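Local atomic coordinates of hypothetical protein BP2299 (Bordetella pertussis Tohama I, PDB entry 2FQP), a protein that is of unknown function but folds as a cupin, a double-stranded beta-helix that binds a zinc ion through three histidines. Residues Gly28-Trp33 and Asn78-Ser83; Thr47-Leu52 and Thr60-Arg65. One frame throughout, in Å; residues are numbered along the deposited sequence.

Both contacts reach the same antiparallel sheet, where strands 76-80 and 48-54 are neighbours: contact 1 fastens the loop segment 28-33 to the end of strand 76-80, and contact 2 pairs strand 48-54 with strand 57-63 at the sheet's edge within this chain. They touch where Ile-80 O lies 2.8 Å from Leu-51 N, a probable hydrogen bond. Contact 1 is partly buried, and the hydroxyl of Thr-31, the amide of Asn-78 and the carboxylate of Glu-30 share its bonding with the backbone near the zinc site. Contact 2 lies at the surface, bonds mainly through regular strand backbone, and has Leu-50 and Leu-63 on the buried face and a mixed, more exposed set (Pro-49, Leu-51, Thr-60, Gln-62) on the other.

Contact 1: residues Gly28-Trp33 and Asn78-Ser83; sequences GGETGW and NVINPS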
ATOM      1  N   GLY A  28     -11.623  -3.640 -18.198  1.00 10.32           N
ATOM      2  CA  GLY A  28     -12.651  -4.658 -18.224  1.00 13.24           C
ATOM      3  C   GLY A  28     -12.280  -5.931 -17.483  1.00 12.55           C
ATOM      4  O   GLY A  28     -13.049  -6.876 -17.471  1.00 13.46           O
ATOM      5  N   GLY A  29     -11.118  -5.946 -16.823  1.00 13.16           N
ATOM      6  CA  GLY A  29     -10.535  -7.179 -16.335  1.00 11.02           C
ATOM      7  C   GLY A  29     -11.142  -7.579 -15.004  1.00 11.12           C
ATOM      8  O   GLY A  29     -11.767  -6.765 -14.338  1.00 12.69           O
ATOM      9  N   GLU A  30     -10.935  -8.833 -14.621  1.00 11.57           N
ATOM     10  CA  GLU A  30     -11.443  -9.356 -13.329  1.00 11.35           C
ATOM     11  C   GLU A  30     -10.516 -10.367 -12.638  1.00 11.54           C
ATOM     12  O   GLU A  30      -9.681 -11.003 -13.261  1.00 10.53           O
ATOM     13  CB  GLU A  30     -12.817 -10.015 -13.526  1.00 11.57           C
ATOM     14  CG  GLU A  30     -12.732 -11.317 -14.314  1.00 12.94           C
ATOM     15  CD  GLU A  30     -14.089 -11.962 -14.598  1.00 13.52           C
ATOM     16  OE1 GLU A  30     -15.137 -11.421 -14.149  1.00 14.02           O
ATOM     17  OE2 GLU A  30     -14.077 -12.986 -15.306  1.00 13.55           O
ATOM     18  N   THR A  31     -10.724 -10.561 -11.340  1.00 10.70           N
ATOM     19  CA  THR A  31      -9.985 -11.573 -10.574  1.00 12.38           C
ATOM     20  C   THR A  31     -10.411 -13.005 -10.777  1.00 13.16           C
ATOM     21  O   THR A  31      -9.581 -13.927 -10.610  1.00 13.81           O
ATOM     22  CB  THR A  31     -10.069 -11.322  -9.049  1.00 15.10           C
ATOM     23  OG1 THR A  31     -11.440 -11.154  -8.685  1.00  9.75           O
ATOM     24  CG2 THR A  31      -9.288 -10.096  -8.680  1.00 12.92           C
ATOM     25  N   GLY A  32     -11.698 -13.190 -11.068  1.00 11.36           N
ATOM     26  CA  GLY A  32     -12.395 -14.465 -10.867  1.00 13.94           C
ATOM     27  C   GLY A  32     -12.796 -14.548  -9.412  1.00 11.79           C
ATOM     28  O   GLY A  32     -12.250 -13.827  -8.557  1.00 12.74           O
ATOM     29  N   TRP A  33     -13.763 -15.389  -9.118  1.00 11.51           N
ATOM     30  CA  TRP A  33     -14.187 -15.572  -7.745  1.00 11.71           C
ATOM     31  C   TRP A  33     -13.039 -16.151  -6.924  1.00 12.84           C
ATOM     32  O   TRP A  33     -12.323 -17.020  -7.375  1.00 13.56           O
ATOM     33  CB  TRP A  33     -15.374 -16.520  -7.678  1.00 12.22           C
ATOM     34  CG  TRP A  33     -16.157 -16.405  -6.407  1.00 15.68           C
ATOM     35  CD1 TRP A  33     -15.961 -17.100  -5.246  1.00 21.93           C
ATOM     36  CD2 TRP A  33     -17.275 -15.542  -6.179  1.00 15.47           C
ATOM     37  NE1 TRP A  33     -16.896 -16.718  -4.297  1.00 16.73           N
ATOM     38  CE2 TRP A  33     -17.729 -15.783  -4.861  1.00 19.14           C
ATOM     39  CE3 TRP A  33     -17.962 -14.627  -6.970  1.00 18.91           C
ATOM     40  CZ2 TRP A  33     -18.803 -15.098  -4.308  1.00 23.06           C
ATOM     41  CZ3 TRP A  33     -19.064 -13.948  -6.402  1.00 18.13           C
ATOM     42  CH2 TRP A  33     -19.451 -14.191  -5.099  1.00 16.70           C
ATOM     43  N   ASN A  78     -15.831 -11.564  -6.583  1.00  9.37           N
ATOM     44  CA  ASN A  78     -15.191 -11.359  -7.842  1.00  9.43           C
ATOM     45  C   ASN A  78     -15.017  -9.843  -7.956  1.00 11.88           C
ATOM     46  O   ASN A  78     -15.908  -9.084  -7.625  1.00 11.35           O
ATOM     47  CB  ASN A  78     -15.995 -11.897  -9.021  1.00 11.12           C
ATOM     48  CG  ASN A  78     -15.304 -11.617 -10.377  1.00 14.23           C
ATOM     49  OD1 ASN A  78     -14.099 -11.734 -10.475  1.00 14.72           O
ATOM     50  ND2 ASN A  78     -16.090 -11.207 -11.397  1.00 15.57           N
ATOM     51  N   VAL A  79     -13.855  -9.400  -8.405  1.00 10.58           N
ATOM     52  CA  VAL A  79     -13.607  -7.987  -8.501  1.00 10.22           C
ATOM     53  C   VAL A  79     -13.314  -7.644  -9.946  1.00  9.86           C
ATOM     54  O   VAL A  79     -12.486  -8.272 -10.538  1.00 11.77           O
ATOM     55  CB  VAL A  79     -12.352  -7.593  -7.688  1.00  9.87           C
ATOM     56  CG1 VAL A  79     -12.033  -6.120  -7.836  1.00  9.66           C
ATOM     57  CG2 VAL A  79     -12.564  -7.906  -6.229  1.00 11.27           C
ATOM     58  N   ILE A  80     -13.955  -6.608 -10.441  1.00 10.01           N
ATOM     59  CA  ILE A  80     -13.921  -6.227 -11.834  1.00 11.22           C
ATOM     60  C   ILE A  80     -13.490  -4.774 -11.962  1.00 10.21           C
ATOM     61  O   ILE A  80     -13.924  -3.907 -11.197  1.00 11.11           O
ATOM     62  CB  ILE A  80     -15.321  -6.397 -12.502  1.00 11.92           C
ATOM     63  CG1 ILE A  80     -15.716  -7.872 -12.606  1.00 17.79           C
ATOM     64  CG2 ILE A  80     -15.371  -5.794 -13.910  1.00 13.78           C
ATOM     65  CD1 ILE A  80     -17.213  -8.058 -12.844  1.00 15.12           C
ATOM     66  N   ASN A  81     -12.652  -4.494 -12.954  1.00 10.43           N
ATOM     67  CA  ASN A  81     -12.281  -3.142 -13.343  1.00 11.80           C
ATOM     68  C   ASN A  81     -13.196  -2.695 -14.505  1.00 12.57           C
ATOM     69  O   ASN A  81     -12.980  -3.117 -15.641  1.00 12.80           O
ATOM     70  CB  ASN A  81     -10.837  -3.121 -13.836  1.00 13.28           C
ATOM     71  CG  ASN A  81     -10.427  -1.788 -14.371  1.00  6.78           C
ATOM     72  OD1 ASN A  81     -11.039  -0.752 -14.064  1.00 10.92           O
ATOM     73  ND2 ASN A  81      -9.357  -1.784 -15.179  1.00  9.12           N
ATOM     74  N   PRO A  82     -14.184  -1.842 -14.222  1.00 12.70           N
ATOM     75  CA  PRO A  82     -15.155  -1.493 -15.263  1.00 13.57           C
ATOM     76  C   PRO A  82     -14.682  -0.364 -16.195  1.00 17.75           C
ATOM     77  O   PRO A  82     -15.432   0.062 -17.084  1.00 19.34           O
ATOM     78  CB  PRO A  82     -16.338  -1.013 -14.446  1.00 15.93           C
ATOM     79  CG  PRO A  82     -15.709  -0.324 -13.268  1.00 16.33           C
ATOM     80  CD  PRO A  82     -14.493  -1.166 -12.932  1.00 10.95           C
ATOM     81  N   SER A  83     -13.468   0.125 -15.989  1.00 16.19           N
ATOM     82  CA  SER A  83     -12.965   1.279 -16.716  1.00 14.63           C
ATOM     83  C   SER A  83     -12.216   0.879 -17.988  1.00 15.48           C
ATOM     84  O   SER A  83     -11.923  -0.278 -18.213  1.00 15.47           O
ATOM     85  CB  SER A  83     -12.058   2.119 -15.826  1.00 16.31           C
ATOM     86  OG  SER A  83     -12.800   2.710 -14.772  1.00 18.59           O
TER
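Thr-31 OG1 is gripped from two directions: it accepts the backbone N-H of Val-79 at 3.0 Å and donates to the carbonyl of its neighbour, Gly-32 O, at 2.8 Å. Its first torsion (chi1 51°) sets OG1 between the backbone N and the carbonyl carbon, where a threonine hydroxyl can stand in for a main-chain acceptor. The pairing continues through backbone, Thr-31 N giving to Val-79 O and Asn-81 N meeting Gly-29 O at 2.8 Å. Asn-78 suits its place because its amide offers both roles. Its ND2 reaches Glu-30 OE1 at 2.9 Å from above the carboxylate plane, the carboxylate and amide planes 73° apart, while OD1 takes a weak bond from Gly-32 N. ND2 has a second acceptor in Glu-53 of strand 48-54. Ile-80 CG1 packs against Glu-30 CB at 3.7 Å. Gly-28 and Gly-32 have positive phi, which glycine adopts readily. Gly-32 O also bonds to ND1 of the zinc ligand His-34. Hydroxyl, amide and carboxylate thus complete what one beta bridge begins, and the Thr-31 to Gly-32 link probably helps orient the metal-binding histidine.

Contact 2: residues Thr47-Leu52 and Thr60-Arg65; sequences TGPLLL and TSQLTR
The beta hairpin of strands 48-54 and 57-63, part of the cupin's double-stranded beta-helix, is joined here through two antiparallel hydrogen-bonded pairs. Leu-50 and Ser-61 exchange the straighter bonds, Ser-61 N giving to Leu-50 O at 2.8 Å (176°) and Leu-50 N to Ser-61 O. Gly-48 and Leu-63 exchange a second pair of bonds. With phi 168° Gly-48 is almost fully extended, and Pro-49 CD comes close to the side where a side chain would stand. Proline has no N-H to give, which costs this pairing nothing, because Pro-49 stands in the non-hydrogen-bonded pair with Gln-62; its CB meets Thr-60 CG2 and Gln-62 NE2, each at 3.9 Å. On the other face, Leu-50 CD1 touches Leu-63 CD2 at 3.7 Å, the two chains crossing at a slant, and Leu-52 CD1 rests on Ser-61 CB. Beyond the last pair, Thr-47 OG1, anti to the carbonyl carbon (chi1 -64°), accepts Arg-65 N at 2.8 Å, and the aliphatic Arg-65 CG lies close by. Leu-50 and Leu-63 pack on Phe-87 of strand 87-94 in the facing sheet, while Leu-51 and Leu-52 adjoin strand 76-80, and Arg-65 packs on Arg-65 of the second subunit.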
ATOM      1  N   THR A  47      -6.799   5.806  -8.898  1.00 11.33           N
ATOM      2  CA  THR A  47      -8.091   6.329  -8.427  1.00 12.59           C
ATOM      3  C   THR A  47      -9.131   5.928  -9.444  1.00 12.59           C
ATOM      4  O   THR A  47      -8.982   6.212 -10.658  1.00 11.63           O
ATOM      5  CB  THR A  47      -8.034   7.836  -8.283  1.00 14.90           C
ATOM      6  OG1 THR A  47      -7.070   8.155  -7.270  1.00 13.56           O
ATOM      7  CG2 THR A  47      -9.416   8.429  -7.928  1.00 18.71           C
ATOM      8  N   GLY A  48     -10.175   5.264  -8.992  1.00  8.91           N
ATOM      9  CA  GLY A  48     -11.205   4.809  -9.917  1.00 12.93           C
ATOM     10  C   GLY A  48     -12.162   3.839  -9.289  1.00 12.89           C
ATOM     11  O   GLY A  48     -11.902   3.370  -8.172  1.00 14.32           O
ATOM     12  N   PRO A  49     -13.261   3.527  -9.997  1.00 12.94           N
ATOM     13  CA  PRO A  49     -14.259   2.570  -9.498  1.00 13.04           C
ATOM     14  C   PRO A  49     -13.778   1.110  -9.646  1.00 13.81           C
ATOM     15  O   PRO A  49     -13.028   0.769 -10.586  1.00 13.02           O
ATOM     16  CB  PRO A  49     -15.469   2.841 -10.410  1.00 14.04           C
ATOM     17  CG  PRO A  49     -14.860   3.226 -11.710  1.00 15.25           C
ATOM     18  CD  PRO A  49     -13.642   4.077 -11.308  1.00 14.32           C
ATOM     19  N   LEU A  50     -14.199   0.261  -8.715  1.00 12.91           N
ATOM     20  CA  LEU A  50     -14.140  -1.169  -8.892  1.00 13.77           C
ATOM     21  C   LEU A  50     -15.551  -1.679  -8.738  1.00 16.48           C
ATOM     22  O   LEU A  50     -16.350  -1.072  -8.018  1.00 13.49           O
ATOM     23  CB  LEU A  50     -13.240  -1.840  -7.853  1.00 15.58           C
ATOM     24  CG  LEU A  50     -11.725  -1.707  -8.074  1.00 15.36           C
ATOM     25  CD1 LEU A  50     -11.056  -2.542  -7.045  1.00 16.99           C
ATOM     26  CD2 LEU A  50     -11.265  -2.070  -9.455  1.00 17.81           C
ATOM     27  N   LEU A  51     -15.853  -2.776  -9.433  1.00 12.82           N
ATOM     28  CA  LEU A  51     -17.164  -3.376  -9.355  1.00 15.48           C
ATOM     29  C   LEU A  51     -16.969  -4.642  -8.548  1.00 14.10           C
ATOM     30  O   LEU A  51     -16.166  -5.502  -8.932  1.00 14.23           O
ATOM     31  CB  LEU A  51     -17.696  -3.662 -10.759  1.00 13.72           C
ATOM     32  CG  LEU A  51     -19.046  -4.375 -10.856  1.00 18.46           C
ATOM     33  CD1 LEU A  51     -20.104  -3.609 -10.114  1.00 23.70           C
ATOM     34  CD2 LEU A  51     -19.444  -4.528 -12.315  1.00 25.99           C
ATOM     35  N   LEU A  52     -17.649  -4.732  -7.415  1.00 12.15           N
ATOM     36  CA  LEU A  52     -17.485  -5.880  -6.512  1.00 12.51           C
ATOM     37  C   LEU A  52     -18.715  -6.760  -6.562  1.00 12.58           C
ATOM     38  O   LEU A  52     -19.830  -6.308  -6.274  1.00 11.16           O
ATOM     39  CB  LEU A  52     -17.225  -5.427  -5.086  1.00 14.73           C
ATOM     40  CG  LEU A  52     -16.114  -4.405  -4.882  1.00 20.52           C
ATOM     41  CD1 LEU A  52     -16.195  -3.803  -3.471  1.00 28.21           C
ATOM     42  CD2 LEU A  52     -14.784  -5.066  -5.145  1.00 24.43           C
ATOM     43  N   THR A  60     -20.725  -0.715  -7.057  1.00 14.85           N
ATOM     44  CA  THR A  60     -19.603   0.106  -7.463  1.00 15.68           C
ATOM     45  C   THR A  60     -18.970   0.702  -6.231  1.00 17.73           C
ATOM     46  O   THR A  60     -19.663   1.326  -5.409  1.00 17.36           O
ATOM     47  CB  THR A  60     -20.080   1.229  -8.374  1.00 15.62           C
ATOM     48  OG1 THR A  60     -20.694   0.662  -9.541  1.00 20.94           O
ATOM     49  CG2 THR A  60     -18.904   2.101  -8.783  1.00 14.49           C
ATOM     50  N   SER A  61     -17.657   0.489  -6.068  1.00 18.01           N
ATOM     51  CA  SER A  61     -16.915   1.082  -4.954  1.00 18.25           C
ATOM     52  C   SER A  61     -15.851   2.046  -5.500  1.00 16.12           C
ATOM     53  O   SER A  61     -15.165   1.716  -6.444  1.00 15.36           O
ATOM     54  CB  SER A  61     -16.272  -0.010  -4.103  1.00 19.89           C
ATOM     55  OG  SER A  61     -15.480   0.558  -3.089  1.00 25.89           O
ATOM     56  N   GLN A  62     -15.753   3.245  -4.924  1.00 14.92           N
ATOM     57  CA  GLN A  62     -14.862   4.275  -5.436  1.00 14.67           C
ATOM     58  C   GLN A  62     -13.558   4.255  -4.670  1.00 15.75           C
ATOM     59  O   GLN A  62     -13.550   4.484  -3.476  1.00 14.62           O
ATOM     60  CB  GLN A  62     -15.468   5.664  -5.269  1.00 15.12           C
ATOM     61  CG  GLN A  62     -16.671   5.898  -6.073  1.00 16.53           C
ATOM     62  CD  GLN A  62     -16.413   5.899  -7.551  1.00 15.26           C
ATOM     63  OE1 GLN A  62     -15.306   6.225  -8.013  1.00 21.45           O
ATOM     64  NE2 GLN A  62     -17.436   5.520  -8.322  1.00 20.56           N
ATOM     65  N   LEU A  63     -12.476   3.911  -5.345  1.00 12.93           N
ATOM     66  CA  LEU A  63     -11.189   3.857  -4.697  1.00 11.77           C
ATOM     67  C   LEU A  63     -10.370   5.126  -4.999  1.00 13.69           C
ATOM     68  O   LEU A  63     -10.474   5.703  -6.085  1.00 13.36           O
ATOM     69  CB  LEU A  63     -10.439   2.619  -5.155  1.00 12.34           C
ATOM     70  CG  LEU A  63     -10.714   1.338  -4.387  1.00 14.87           C
ATOM     71  CD1 LEU A  63     -12.185   0.952  -4.483  1.00 15.87           C
ATOM     72  CD2 LEU A  63      -9.818   0.222  -4.892  1.00 13.93           C
ATOM     73  N   THR A  64      -9.535   5.526  -4.049  1.00 12.64           N
ATOM     74  CA  THR A  64      -8.648   6.669  -4.232  1.00 12.57           C
ATOM     75  C   THR A  64      -7.230   6.188  -4.078  1.00 13.21           C
ATOM     76  O   THR A  64      -6.901   5.511  -3.082  1.00  9.78           O
ATOM     77  CB  THR A  64      -8.928   7.743  -3.192  1.00 14.98           C
ATOM     78  OG1 THR A  64     -10.281   8.146  -3.339  1.00 13.55           O
ATOM     79  CG2 THR A  64      -8.046   8.940  -3.371  1.00 14.44           C
ATOM     80  N   ARG A  65      -6.370   6.556  -5.038  1.00 13.05           N
ATOM     81  CA  ARG A  65      -4.977   6.191  -4.926  1.00 14.61           C
ATOM     82  C   ARG A  65      -4.430   6.620  -3.557  1.00 14.19           C
ATOM     83  O   ARG A  65      -4.637   7.757  -3.104  1.00 13.95           O
ATOM     84  CB  ARG A  65      -4.112   6.749  -6.084  1.00 17.76           C
ATOM     85  CG  ARG A  65      -3.963   8.216  -6.103  1.00 20.09           C
ATOM     86  CD  ARG A  65      -3.285   8.690  -7.402  1.00 24.33           C
ATOM     87  NE  ARG A  65      -3.044  10.134  -7.362  1.00 34.39           N
ATOM     88  CZ  ARG A  65      -2.172  10.778  -8.134  1.00 42.96           C
ATOM     89  NH1 ARG A  65      -1.443  10.114  -9.040  1.00 46.41           N
ATOM     90  NH2 ARG A  65      -2.022  12.100  -8.008  1.00 47.87           N
TER